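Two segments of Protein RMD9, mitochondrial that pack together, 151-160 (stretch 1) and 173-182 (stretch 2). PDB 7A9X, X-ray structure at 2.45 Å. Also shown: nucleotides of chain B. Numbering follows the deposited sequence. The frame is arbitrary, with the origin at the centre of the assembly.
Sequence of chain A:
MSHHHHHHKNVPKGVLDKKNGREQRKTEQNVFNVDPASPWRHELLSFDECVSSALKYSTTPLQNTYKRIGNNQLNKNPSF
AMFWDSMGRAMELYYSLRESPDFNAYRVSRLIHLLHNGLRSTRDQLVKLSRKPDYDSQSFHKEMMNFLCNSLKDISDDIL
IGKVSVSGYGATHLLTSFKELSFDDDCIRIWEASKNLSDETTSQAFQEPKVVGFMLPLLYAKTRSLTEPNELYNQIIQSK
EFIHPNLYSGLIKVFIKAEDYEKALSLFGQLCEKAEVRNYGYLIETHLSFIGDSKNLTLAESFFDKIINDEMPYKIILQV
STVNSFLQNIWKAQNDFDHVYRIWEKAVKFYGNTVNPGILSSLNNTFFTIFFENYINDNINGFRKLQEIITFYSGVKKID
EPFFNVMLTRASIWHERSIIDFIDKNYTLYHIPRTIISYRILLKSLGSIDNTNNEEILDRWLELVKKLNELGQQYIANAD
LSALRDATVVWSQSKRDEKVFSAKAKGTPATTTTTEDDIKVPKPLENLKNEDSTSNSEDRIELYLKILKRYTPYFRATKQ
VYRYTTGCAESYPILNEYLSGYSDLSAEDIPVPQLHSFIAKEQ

Stretch 1 (151-160) SLKDISDDIL
Stretch 2 173-182: HLLTSFKELS

Both stretches are helical: 151-160 throughout, with phi/psi near -67/-37, and 173-180 likewise, until L181 (-89/10) leaves helical geometry. The axes approach to 10.9 Å with their N-to-C directions 136° apart, and L152 and L174 set the register, CA to CA 7.2 Å. No hydrogen bond crosses the 306 Å² interface, so packing carries the contact.

Along stretch 1, S151 stays out of reach. L152 (m, chi2 t) points toward stretch 2 and contributes the largest covered area, 86 Å². Its CD1 lies 3.6 Å from S177 CB and 4.5 Å from L181 CD1, its CD2 4.2 Å from L174 CD1, and its CB 3.8 Å from F178 CE1. The small S177 (m) suits this close approach; its OG donates to H173 O (2.6 Å), satisfying the hydroxyl within its own helix. F178 (m, chi2 -43°) starts sideways but brings its ring nearer, with CZ 3.4 Å from L152 O, which lies at the ring edge. K153 and D154 direct CB away, and I155 lies sideways. One turn after L152, S156 (p) points toward stretch 2: its CB sits 3.8 Å from F178 CE2 and 4.0 Å from L174 CD2, while OG donates to K153 O (2.8 Å). Finally, I159 (m, t) places CD1 4.5 Å from CD2 of L174 (t, chi2 p).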

# COMPACT_ATOMS: atom_id res chain seq x y z
N SER A 151 1.80 19.93 -3.68
CA SER A 151 1.73 20.60 -4.98
C SER A 151 0.32 20.55 -5.54
O SER A 151 -0.16 21.53 -6.12
CB SER A 151 2.72 19.96 -5.95
OG SER A 151 4.05 20.05 -5.46
N LEU A 152 -0.37 19.42 -5.37
CA LEU A 152 -1.74 19.31 -5.83
C LEU A 152 -2.69 20.16 -5.00
O LEU A 152 -3.69 20.67 -5.53
CB LEU A 152 -2.18 17.85 -5.82
CG LEU A 152 -1.50 16.97 -6.87
CD1 LEU A 152 -1.65 15.49 -6.53
CD2 LEU A 152 -2.08 17.25 -8.25
N LYS A 153 -2.40 20.34 -3.71
CA LYS A 153 -3.23 21.22 -2.89
C LYS A 153 -3.13 22.66 -3.36
O LYS A 153 -4.14 23.37 -3.44
CB LYS A 153 -2.84 21.10 -1.42
CG LYS A 153 -3.56 22.12 -0.53
CD LYS A 153 -2.91 22.24 0.84
CE LYS A 153 -3.23 21.05 1.71
NZ LYS A 153 -2.54 21.13 3.03
N ASP A 154 -1.91 23.12 -3.67
CA ASP A 154 -1.73 24.50 -4.11
C ASP A 154 -2.45 24.77 -5.42
O ASP A 154 -3.00 25.86 -5.62
CB ASP A 154 -0.24 24.81 -4.25
CG ASP A 154 0.50 24.77 -2.93
OD1 ASP A 154 -0.16 24.58 -1.88
OD2 ASP A 154 1.74 24.94 -2.93
N ILE A 155 -2.47 23.79 -6.32
CA ILE A 155 -3.15 23.98 -7.60
C ILE A 155 -4.66 23.97 -7.41
O ILE A 155 -5.38 24.79 -8.01
CB ILE A 155 -2.70 22.92 -8.61
CG1 ILE A 155 -1.19 23.00 -8.82
CG2 ILE A 155 -3.43 23.09 -9.94
CD1 ILE A 155 -0.65 21.98 -9.80
N SER A 156 -5.17 23.07 -6.57
CA SER A 156 -6.60 23.02 -6.31
C SER A 156 -7.10 24.32 -5.68
O SER A 156 -8.19 24.80 -6.00
CB SER A 156 -6.94 21.83 -5.40
OG SER A 156 -6.61 22.12 -4.05
N ASP A 157 -6.30 24.90 -4.78
CA ASP A 157 -6.71 26.15 -4.13
C ASP A 157 -6.65 27.32 -5.10
O ASP A 157 -7.49 28.22 -5.04
CB ASP A 157 -5.84 26.41 -2.91
CG ASP A 157 -6.03 25.37 -1.82
OD1 ASP A 157 -6.91 24.49 -1.98
OD2 ASP A 157 -5.30 25.42 -0.81
N ASP A 158 -5.66 27.33 -6.00
CA ASP A 158 -5.58 28.39 -7.00
C ASP A 158 -6.74 28.33 -7.98
O ASP A 158 -7.16 29.37 -8.51
CB ASP A 158 -4.25 28.32 -7.74
CG ASP A 158 -3.09 28.80 -6.90
OD1 ASP A 158 -3.32 29.21 -5.75
OD2 ASP A 158 -1.95 28.79 -7.40
N ILE A 159 -7.27 27.13 -8.25
CA ILE A 159 -8.44 27.00 -9.11
C ILE A 159 -9.70 27.42 -8.38
O ILE A 159 -10.56 28.11 -8.94
CB ILE A 159 -8.54 25.56 -9.64
CG1 ILE A 159 -7.30 25.20 -10.47
CG2 ILE A 159 -9.80 25.39 -10.48
CD1 ILE A 159 -7.24 23.75 -10.87
N LEU A 160 -9.85 27.01 -7.11
CA LEU A 160 -11.02 27.39 -6.34
C LEU A 160 -11.05 28.89 -6.06
O LEU A 160 -12.13 29.44 -5.82
CB LEU A 160 -11.07 26.60 -5.03
CG LEU A 160 -11.26 25.09 -5.15
CD1 LEU A 160 -11.36 24.45 -3.77
CD2 LEU A 160 -12.48 24.74 -5.99
N HIS A 173 -7.83 14.46 -13.48
CA HIS A 173 -6.58 14.05 -12.86
C HIS A 173 -6.41 14.67 -11.48
O HIS A 173 -5.78 14.06 -10.60
CB HIS A 173 -5.39 14.43 -13.76
CG HIS A 173 -5.26 13.56 -14.97
ND1 HIS A 173 -4.73 12.29 -14.93
CD2 HIS A 173 -5.57 13.79 -16.27
CE1 HIS A 173 -4.73 11.77 -16.14
NE2 HIS A 173 -5.23 12.66 -16.98
N LEU A 174 -6.97 15.86 -11.25
CA LEU A 174 -6.88 16.48 -9.93
C LEU A 174 -7.68 15.69 -8.91
O LEU A 174 -7.17 15.35 -7.83
CB LEU A 174 -7.37 17.93 -9.99
CG LEU A 174 -7.22 18.75 -8.71
CD1 LEU A 174 -5.77 19.20 -8.53
CD2 LEU A 174 -8.16 19.95 -8.71
N LEU A 175 -8.94 15.38 -9.23
CA LEU A 175 -9.81 14.64 -8.34
C LEU A 175 -9.40 13.18 -8.20
O LEU A 175 -9.54 12.61 -7.11
CB LEU A 175 -11.26 14.74 -8.83
CG LEU A 175 -11.77 16.18 -8.94
CD1 LEU A 175 -13.01 16.27 -9.81
CD2 LEU A 175 -12.02 16.74 -7.56
N THR A 176 -8.92 12.55 -9.27
CA THR A 176 -8.43 11.19 -9.16
C THR A 176 -7.21 11.12 -8.25
O THR A 176 -7.07 10.18 -7.46
CB THR A 176 -8.08 10.62 -10.54
OG1 THR A 176 -9.20 10.77 -11.42
CG2 THR A 176 -7.73 9.14 -10.41
N SER A 177 -6.34 12.13 -8.33
CA SER A 177 -5.16 12.16 -7.46
C SER A 177 -5.57 12.24 -6.00
O SER A 177 -5.09 11.47 -5.17
CB SER A 177 -4.27 13.34 -7.84
OG SER A 177 -3.77 13.21 -9.15
N PHE A 178 -6.49 13.16 -5.68
CA PHE A 178 -6.95 13.27 -4.30
C PHE A 178 -7.67 12.01 -3.84
O PHE A 178 -7.63 11.67 -2.65
CB PHE A 178 -7.86 14.49 -4.15
CG PHE A 178 -7.14 15.80 -4.24
CD1 PHE A 178 -5.92 15.98 -3.59
CD2 PHE A 178 -7.65 16.85 -4.98
CE1 PHE A 178 -5.25 17.18 -3.67
CE2 PHE A 178 -6.98 18.05 -5.07
CZ PHE A 178 -5.77 18.22 -4.41
N LYS A 179 -8.33 11.30 -4.76
CA LYS A 179 -8.92 10.01 -4.40
C LYS A 179 -7.85 8.98 -4.08
O LYS A 179 -7.95 8.27 -3.07
CB LYS A 179 -9.82 9.52 -5.54
CG LYS A 179 -10.39 8.12 -5.32
CD LYS A 179 -11.28 8.06 -4.09
CE LYS A 179 -11.84 6.66 -3.90
NZ LYS A 179 -12.65 6.22 -5.07
N GLU A 180 -6.80 8.91 -4.91
CA GLU A 180 -5.70 7.99 -4.64
C GLU A 180 -4.96 8.34 -3.35
O GLU A 180 -4.29 7.46 -2.78
CB GLU A 180 -4.73 7.98 -5.82
CG GLU A 180 -5.35 7.44 -7.10
CD GLU A 180 -4.43 7.57 -8.29
OE1 GLU A 180 -3.23 7.86 -8.10
OE2 GLU A 180 -4.93 7.38 -9.43
N LEU A 181 -5.06 9.58 -2.88
CA LEU A 181 -4.50 9.98 -1.60
C LEU A 181 -5.48 9.77 -0.45
O LEU A 181 -5.23 10.26 0.66
CB LEU A 181 -4.06 11.45 -1.66
CG LEU A 181 -2.90 11.77 -2.60
CD1 LEU A 181 -2.78 13.27 -2.81
CD2 LEU A 181 -1.60 11.20 -2.06
N SER A 182 -6.60 9.08 -0.70
CA SER A 182 -7.61 8.78 0.32
C SER A 182 -8.26 10.06 0.86
O SER A 182 -8.52 10.19 2.06
CB SER A 182 -7.03 7.94 1.46
OG SER A 182 -6.64 6.66 1.00
P A B 4 -5.33 10.41 -19.82
OP1 A B 4 -6.04 11.64 -19.39
OP2 A B 4 -3.92 10.20 -19.40
O5' A B 4 -6.14 9.13 -19.35
C5' A B 4 -7.51 8.96 -19.66
C4' A B 4 -7.87 7.50 -19.80
O4' A B 4 -7.31 6.97 -21.04
C3' A B 4 -7.33 6.57 -18.73
O3' A B 4 -8.11 6.58 -17.54
C2' A B 4 -7.31 5.22 -19.43
O2' A B 4 -8.61 4.66 -19.49
C1' A B 4 -6.90 5.64 -20.85
N9 A B 4 -5.43 5.58 -21.01
C8 A B 4 -4.56 6.63 -21.12
N7 A B 4 -3.30 6.26 -21.24
C5 A B 4 -3.36 4.87 -21.19
C6 A B 4 -2.37 3.88 -21.27
N6 A B 4 -1.07 4.14 -21.41
N1 A B 4 -2.76 2.59 -21.20
C2 A B 4 -4.07 2.32 -21.06
N3 A B 4 -5.10 3.16 -20.98
C4 A B 4 -4.67 4.44 -21.05
P C B 8 -1.10 -3.08 -2.86
OP1 C B 8 -0.38 -4.07 -2.01
OP2 C B 8 -2.58 -3.01 -2.80
O5' C B 8 -0.56 -1.62 -2.56
C5' C B 8 0.81 -1.39 -2.23
C4' C B 8 0.94 -0.29 -1.20
O4' C B 8 0.60 0.99 -1.81
C3' C B 8 0.02 -0.45 0.02
O3' C B 8 0.72 -0.10 1.21
C2' C B 8 -1.09 0.56 -0.24
O2' C B 8 -1.72 1.06 0.91
C1' C B 8 -0.36 1.65 -1.01
N1 C B 8 -1.25 2.44 -1.88
C2 C B 8 -1.32 3.83 -1.71
O2 C B 8 -0.61 4.38 -0.86
N3 C B 8 -2.16 4.54 -2.50
C4 C B 8 -2.92 3.92 -3.40
N4 C B 8 -3.73 4.67 -4.16
C5 C B 8 -2.87 2.51 -3.58
C6 C B 8 -2.04 1.82 -2.80